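Local coordinates for protein putative oxidoreductase (Klebsiella pneumoniae subsp. pneumoniae MGH 78578, PDB 3E82) that is a putative oxidoreductase of the Gfo/Idh/MocA family, which probably binds a nicotinamide dinucleotide in its Rossmann domain, at residues G248-A253 / L280-A285; V326-E331 / L345-D350. All blocks are in the same frame, centred on the assembly; numbering follows the deposited sequence.

Contacts 1 and 2 follow one another along the chain and do not touch: their centres lie 32 Å apart and their nearest atoms about 20 Å. Contact 1 pairs two antiparallel strands of the large mixed sheet in the C-terminal alpha/beta domain, at a place the second subunit reaches. In contact 2 the tail of the chain folds back on helix 320-339, near helices 104-116 and 176-192, and no other chain touches its two segments. Contact 1 is sheet pairing held by backbone bonds, contact 2 apolar packing with a bridging water. The nucleotide would be expected at the glycine-rich turn after strand 8-13 of the separate N-terminal parallel sheet.

Contact 1. Residues G248-A253 / L280-A285; sequences GSVIKA and LVIYDA
Ser249 O accepts the backbone N of Tyr283 at 2.8 Å, the donor tilted 31° from the carbonyl plane, and also receives a CA-H...O contact from Ile282. The reciprocal bond, Ser249 N to Tyr283 O, makes this an antiparallel hydrogen-bonded pair; Ile251 and Val281 form the next one, in which Val281 N reaches Ile251 O at 2.9 Å with a nearly straight angle of 176°. Between them Val250 and Ile282 are a non-hydrogen-bonded pair, with Val250 CG2 lying 3.8 Å from Ile282 CG1 as the two side chains cross obliquely. The same methyl, anti to its backbone N, also meets Leu280 CB. On the face carrying Ser249, Ile251, Val281 and Tyr283, Ile251 CD1 comes to the edge of the tyrosine ring near its plane, 3.6 Å from Tyr283 CE2. Gly248 CA stands 3.0 Å from Tyr283 O, a close approach of the two backbones. Ser249 OG bonds His244, and Gly236 of the second subunit packs on Tyr283. Helix 131-142 lies against Val250 and Leu280 on the other face, while strands 241-245 and 289-292 flank the pair in the mixed sheet.

Contact 2. Residues V326-E331 / L345-D350; sequences VMAVLE and LDLSDD
Ala328 points its CB at the chain segment 345-350 and meets two leucines there. Its CB lies 4.2 Å from Leu345 CB and 3.8 Å from Leu347 CD2, so the small methyl of the helix packs against the base of one leucine and a terminal branch of the other. Leu345 also reaches the next helical residue: CG sits anti to its carbonyl carbon (chi1 -49°), and from there the two branches spread over Val329, CD1 lying 3.9 Å from Val329 CG2 and CD2 3.9 Å from Val329 CA. No direct hydrogen bond joins the segments. Instead one water donates to Ala328 O at 2.8 Å and accepts from Asp346 N at 3.0 Å, tying a helical carbonyl to the amide at the centre of an inverse gamma turn. That turn, with its weak bond from Leu347 N to Leu345 O, bends the chain between the two leucines. Beyond it Ser348 is the N-cap of helix 349-356. The contact thus lays the approach to this last helix against helix 320-339. Met104 of helix 104-116 packs on Ala328 and Leu347, Leu194 touches both leucines, and Ile185 of helix 176-192 meets Val329.

Contact 1. Residues G248-A253 / L280-A285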
loop_
_atom_site.group_PDB
_atom_site.type_symbol
_atom_site.label_atom_id
_atom_site.label_comp_id
_atom_site.label_asym_id
_atom_site.label_seq_id
_atom_site.Cartn_x
_atom_site.Cartn_y
_atom_site.Cartn_z
ATOM N N GLY B 248 6.487 4.572 17.013
ATOM C CA GLY B 248 7.532 3.923 16.249
ATOM C C GLY B 248 7.007 2.989 15.180
ATOM O O GLY B 248 5.793 2.894 14.957
ATOM N N SER B 249 7.934 2.295 14.523
ATOM C CA SER B 249 7.604 1.367 13.447
ATOM C C SER B 249 8.358 0.058 13.605
ATOM O O SER B 249 9.356 -0.023 14.326
ATOM C CB SER B 249 7.985 1.964 12.084
ATOM O OG SER B 249 7.329 3.191 11.839
ATOM N N VAL B 250 7.874 -0.967 12.916
ATOM C CA VAL B 250 8.518 -2.265 12.939
ATOM C C VAL B 250 8.326 -2.924 11.583
ATOM O O VAL B 250 7.235 -2.912 11.007
ATOM C CB VAL B 250 7.950 -3.180 14.057
ATOM C CG1 VAL B 250 6.481 -3.457 13.814
ATOM C CG2 VAL B 250 8.741 -4.482 14.112
ATOM N N ILE B 251 9.411 -3.471 11.058
ATOM C CA ILE B 251 9.368 -4.152 9.783
ATOM C C ILE B 251 9.885 -5.567 9.962
ATOM O O ILE B 251 10.873 -5.790 10.667
ATOM C CB ILE B 251 10.260 -3.451 8.714
ATOM C CG1 ILE B 251 9.655 -2.103 8.299
ATOM C CG2 ILE B 251 10.389 -4.330 7.488
ATOM C CD1 ILE B 251 9.697 -1.040 9.384
ATOM N N LYS B 252 9.192 -6.522 9.355
ATOM C CA LYS B 252 9.620 -7.915 9.367
ATOM C C LYS B 252 9.820 -8.166 7.883
ATOM O O LYS B 252 8.862 -8.256 7.116
ATOM C CB LYS B 252 8.541 -8.850 9.924
ATOM C CG LYS B 252 8.955 -10.338 9.909
ATOM C CD LYS B 252 10.211 -10.588 10.755
ATOM C CE LYS B 252 10.531 -12.080 10.915
ATOM N NZ LYS B 252 10.809 -12.759 9.596
ATOM N N ALA B 253 11.074 -8.246 7.476
ATOM C CA ALA B 253 11.412 -8.435 6.079
ATOM C C ALA B 253 10.965 -9.752 5.460
ATOM O O ALA B 253 10.209 -9.765 4.484
ATOM C CB ALA B 253 12.921 -8.274 5.905
ATOM N N LEU B 280 13.105 -8.694 13.836
ATOM C CA LEU B 280 12.140 -7.634 13.681
ATOM C C LEU B 280 13.021 -6.388 13.746
ATOM O O LEU B 280 13.907 -6.304 14.605
ATOM C CB LEU B 280 11.164 -7.657 14.855
ATOM C CG LEU B 280 10.252 -8.887 14.967
ATOM C CD1 LEU B 280 10.039 -9.241 16.437
ATOM C CD2 LEU B 280 8.921 -8.610 14.270
ATOM N N VAL B 281 12.820 -5.452 12.825
ATOM C CA VAL B 281 13.596 -4.214 12.831
ATOM C C VAL B 281 12.662 -3.106 13.326
ATOM O O VAL B 281 11.663 -2.776 12.677
ATOM C CB VAL B 281 14.141 -3.882 11.415
ATOM C CG1 VAL B 281 14.926 -2.587 11.448
ATOM C CG2 VAL B 281 15.034 -5.017 10.922
ATOM N N ILE B 282 12.986 -2.550 14.490
ATOM C CA ILE B 282 12.168 -1.517 15.115
ATOM C C ILE B 282 12.782 -0.120 15.067
ATOM O O ILE B 282 13.966 0.057 15.362
ATOM C CB ILE B 282 11.900 -1.864 16.596
ATOM C CG1 ILE B 282 11.222 -3.229 16.699
ATOM C CG2 ILE B 282 11.053 -0.778 17.245
ATOM C CD1 ILE B 282 11.080 -3.742 18.131
ATOM N N TYR B 283 11.960 0.861 14.711
ATOM C CA TYR B 283 12.372 2.262 14.630
ATOM C C TYR B 283 11.616 3.029 15.707
ATOM O O TYR B 283 10.389 2.999 15.739
ATOM C CB TYR B 283 11.993 2.856 13.269
ATOM C CG TYR B 283 12.678 2.215 12.096
ATOM C CD1 TYR B 283 13.912 2.677 11.649
ATOM C CD2 TYR B 283 12.105 1.130 11.448
ATOM C CE1 TYR B 283 14.556 2.071 10.582
ATOM C CE2 TYR B 283 12.736 0.512 10.380
ATOM C CZ TYR B 283 13.962 0.984 9.951
ATOM O OH TYR B 283 14.598 0.365 8.897
ATOM N N ASP B 284 12.330 3.705 16.599
ATOM C CA ASP B 284 11.653 4.477 17.632
ATOM C C ASP B 284 11.601 5.944 17.201
ATOM O O ASP B 284 12.044 6.283 16.104
ATOM C CB ASP B 284 12.369 4.325 18.979
ATOM C CG ASP B 284 13.771 4.891 18.967
ATOM O OD1 ASP B 284 14.246 5.319 17.895
ATOM O OD2 ASP B 284 14.401 4.898 20.042
ATOM N N ALA B 285 11.056 6.802 18.059
ATOM C CA ALA B 285 10.930 8.226 17.756
ATOM C C ALA B 285 12.231 8.880 17.306
ATOM O O ALA B 285 12.209 9.930 16.665
ATOM C CB ALA B 285 10.359 8.974 18.966
#

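Contact 2. Residues V326-E331 / L345-D350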
loop_
_atom_site.group_PDB
_atom_site.type_symbol
_atom_site.label_atom_id
_atom_site.label_comp_id
_atom_site.label_asym_id
_atom_site.label_seq_id
_atom_site.Cartn_x
_atom_site.Cartn_y
_atom_site.Cartn_z
ATOM N N VAL B 326 -13.627 -14.201 7.794
ATOM C CA VAL B 326 -12.605 -14.102 6.748
ATOM C C VAL B 326 -13.297 -14.137 5.388
ATOM O O VAL B 326 -12.985 -13.349 4.495
ATOM C CB VAL B 326 -11.607 -15.275 6.832
ATOM C CG1 VAL B 326 -10.742 -15.334 5.562
ATOM C CG2 VAL B 326 -10.738 -15.122 8.070
HETATM N N MSE B 327 -14.253 -15.054 5.239
HETATM C CA MSE B 327 -14.979 -15.179 3.981
HETATM C C MSE B 327 -15.712 -13.878 3.669
HETATM O O MSE B 327 -15.749 -13.442 2.524
HETATM C CB MSE B 327 -15.981 -16.343 4.047
HETATM C CG MSE B 327 -15.338 -17.724 4.039
HETATM SE SE MSE B 327 -16.688 -19.143 3.988
HETATM C CE MSE B 327 -17.616 -18.577 2.376
ATOM N N ALA B 328 -16.275 -13.254 4.696
ATOM C CA ALA B 328 -17.007 -12.006 4.511
ATOM C C ALA B 328 -16.094 -10.913 3.960
ATOM O O ALA B 328 -16.458 -10.197 3.023
ATOM C CB ALA B 328 -17.617 -11.566 5.825
ATOM N N VAL B 329 -14.905 -10.796 4.540
ATOM C CA VAL B 329 -13.935 -9.792 4.095
ATOM C C VAL B 329 -13.459 -10.134 2.686
ATOM O O VAL B 329 -13.356 -9.270 1.814
ATOM C CB VAL B 329 -12.709 -9.754 5.043
ATOM C CG1 VAL B 329 -11.645 -8.809 4.491
ATOM C CG2 VAL B 329 -13.155 -9.322 6.443
ATOM N N LEU B 330 -13.171 -11.409 2.477
ATOM C CA LEU B 330 -12.707 -11.888 1.189
ATOM C C LEU B 330 -13.690 -11.473 0.090
ATOM O O LEU B 330 -13.295 -10.890 -0.918
ATOM C CB LEU B 330 -12.572 -13.414 1.232
ATOM C CG LEU B 330 -11.610 -14.036 0.225
ATOM C CD1 LEU B 330 -10.179 -13.688 0.623
ATOM C CD2 LEU B 330 -11.809 -15.564 0.192
ATOM N N GLU B 331 -14.970 -11.764 0.295
ATOM C CA GLU B 331 -15.994 -11.425 -0.685
ATOM C C GLU B 331 -16.234 -9.925 -0.793
ATOM O O GLU B 331 -16.439 -9.407 -1.885
ATOM C CB GLU B 331 -17.299 -12.148 -0.341
ATOM C CG GLU B 331 -17.108 -13.665 -0.261
ATOM C CD GLU B 331 -18.410 -14.424 -0.132
ATOM O OE1 GLU B 331 -19.455 -13.780 0.094
ATOM O OE2 GLU B 331 -18.374 -15.671 -0.253
ATOM N N LEU B 345 -19.267 -5.565 5.717
ATOM C CA LEU B 345 -19.326 -7.031 5.776
ATOM C C LEU B 345 -20.739 -7.588 5.944
ATOM O O LEU B 345 -21.554 -7.034 6.683
ATOM C CB LEU B 345 -18.446 -7.557 6.914
ATOM C CG LEU B 345 -17.014 -7.019 7.016
ATOM C CD1 LEU B 345 -16.277 -7.774 8.110
ATOM C CD2 LEU B 345 -16.291 -7.180 5.684
ATOM N N ASP B 346 -21.023 -8.693 5.261
ATOM C CA ASP B 346 -22.342 -9.307 5.343
ATOM C C ASP B 346 -22.404 -10.361 6.446
ATOM O O ASP B 346 -22.428 -11.564 6.173
ATOM C CB ASP B 346 -22.726 -9.927 3.996
ATOM C CG ASP B 346 -24.160 -10.433 3.973
ATOM O OD1 ASP B 346 -24.949 -10.047 4.869
ATOM O OD2 ASP B 346 -24.499 -11.209 3.051
ATOM N N LEU B 347 -22.419 -9.888 7.690
ATOM C CA LEU B 347 -22.484 -10.740 8.878
ATOM C C LEU B 347 -23.657 -10.247 9.727
ATOM O O LEU B 347 -23.903 -9.045 9.812
ATOM C CB LEU B 347 -21.194 -10.626 9.698
ATOM C CG LEU B 347 -19.851 -11.001 9.059
ATOM C CD1 LEU B 347 -18.686 -10.540 9.950
ATOM C CD2 LEU B 347 -19.801 -12.503 8.847
ATOM N N SER B 348 -24.378 -11.172 10.349
ATOM C CA SER B 348 -25.519 -10.815 11.179
ATOM C C SER B 348 -25.090 -10.209 12.515
ATOM O O SER B 348 -23.917 -10.249 12.885
ATOM C CB SER B 348 -26.370 -12.052 11.437
ATOM O OG SER B 348 -25.658 -12.992 12.216
ATOM N N ASP B 349 -26.048 -9.646 13.241
ATOM C CA ASP B 349 -25.749 -9.046 14.533
ATOM C C ASP B 349 -25.241 -10.082 15.520
ATOM O O ASP B 349 -24.324 -9.814 16.290
ATOM C CB ASP B 349 -26.992 -8.363 15.089
ATOM C CG ASP B 349 -27.366 -7.129 14.303
ATOM O OD1 ASP B 349 -26.655 -6.109 14.424
ATOM O OD2 ASP B 349 -28.360 -7.184 13.551
ATOM N N ASP B 350 -25.830 -11.272 15.493
ATOM C CA ASP B 350 -25.404 -12.326 16.399
ATOM C C ASP B 350 -23.993 -12.807 16.052
ATOM O O ASP B 350 -23.219 -13.182 16.937
ATOM C CB ASP B 350 -26.396 -13.495 16.367
ATOM C CG ASP B 350 -27.785 -13.096 16.857
ATOM O OD1 ASP B 350 -27.891 -12.114 17.629
ATOM O OD2 ASP B 350 -28.770 -13.770 16.479
HETATM O O HOH W 1 -19.177 -9.638 3.119
#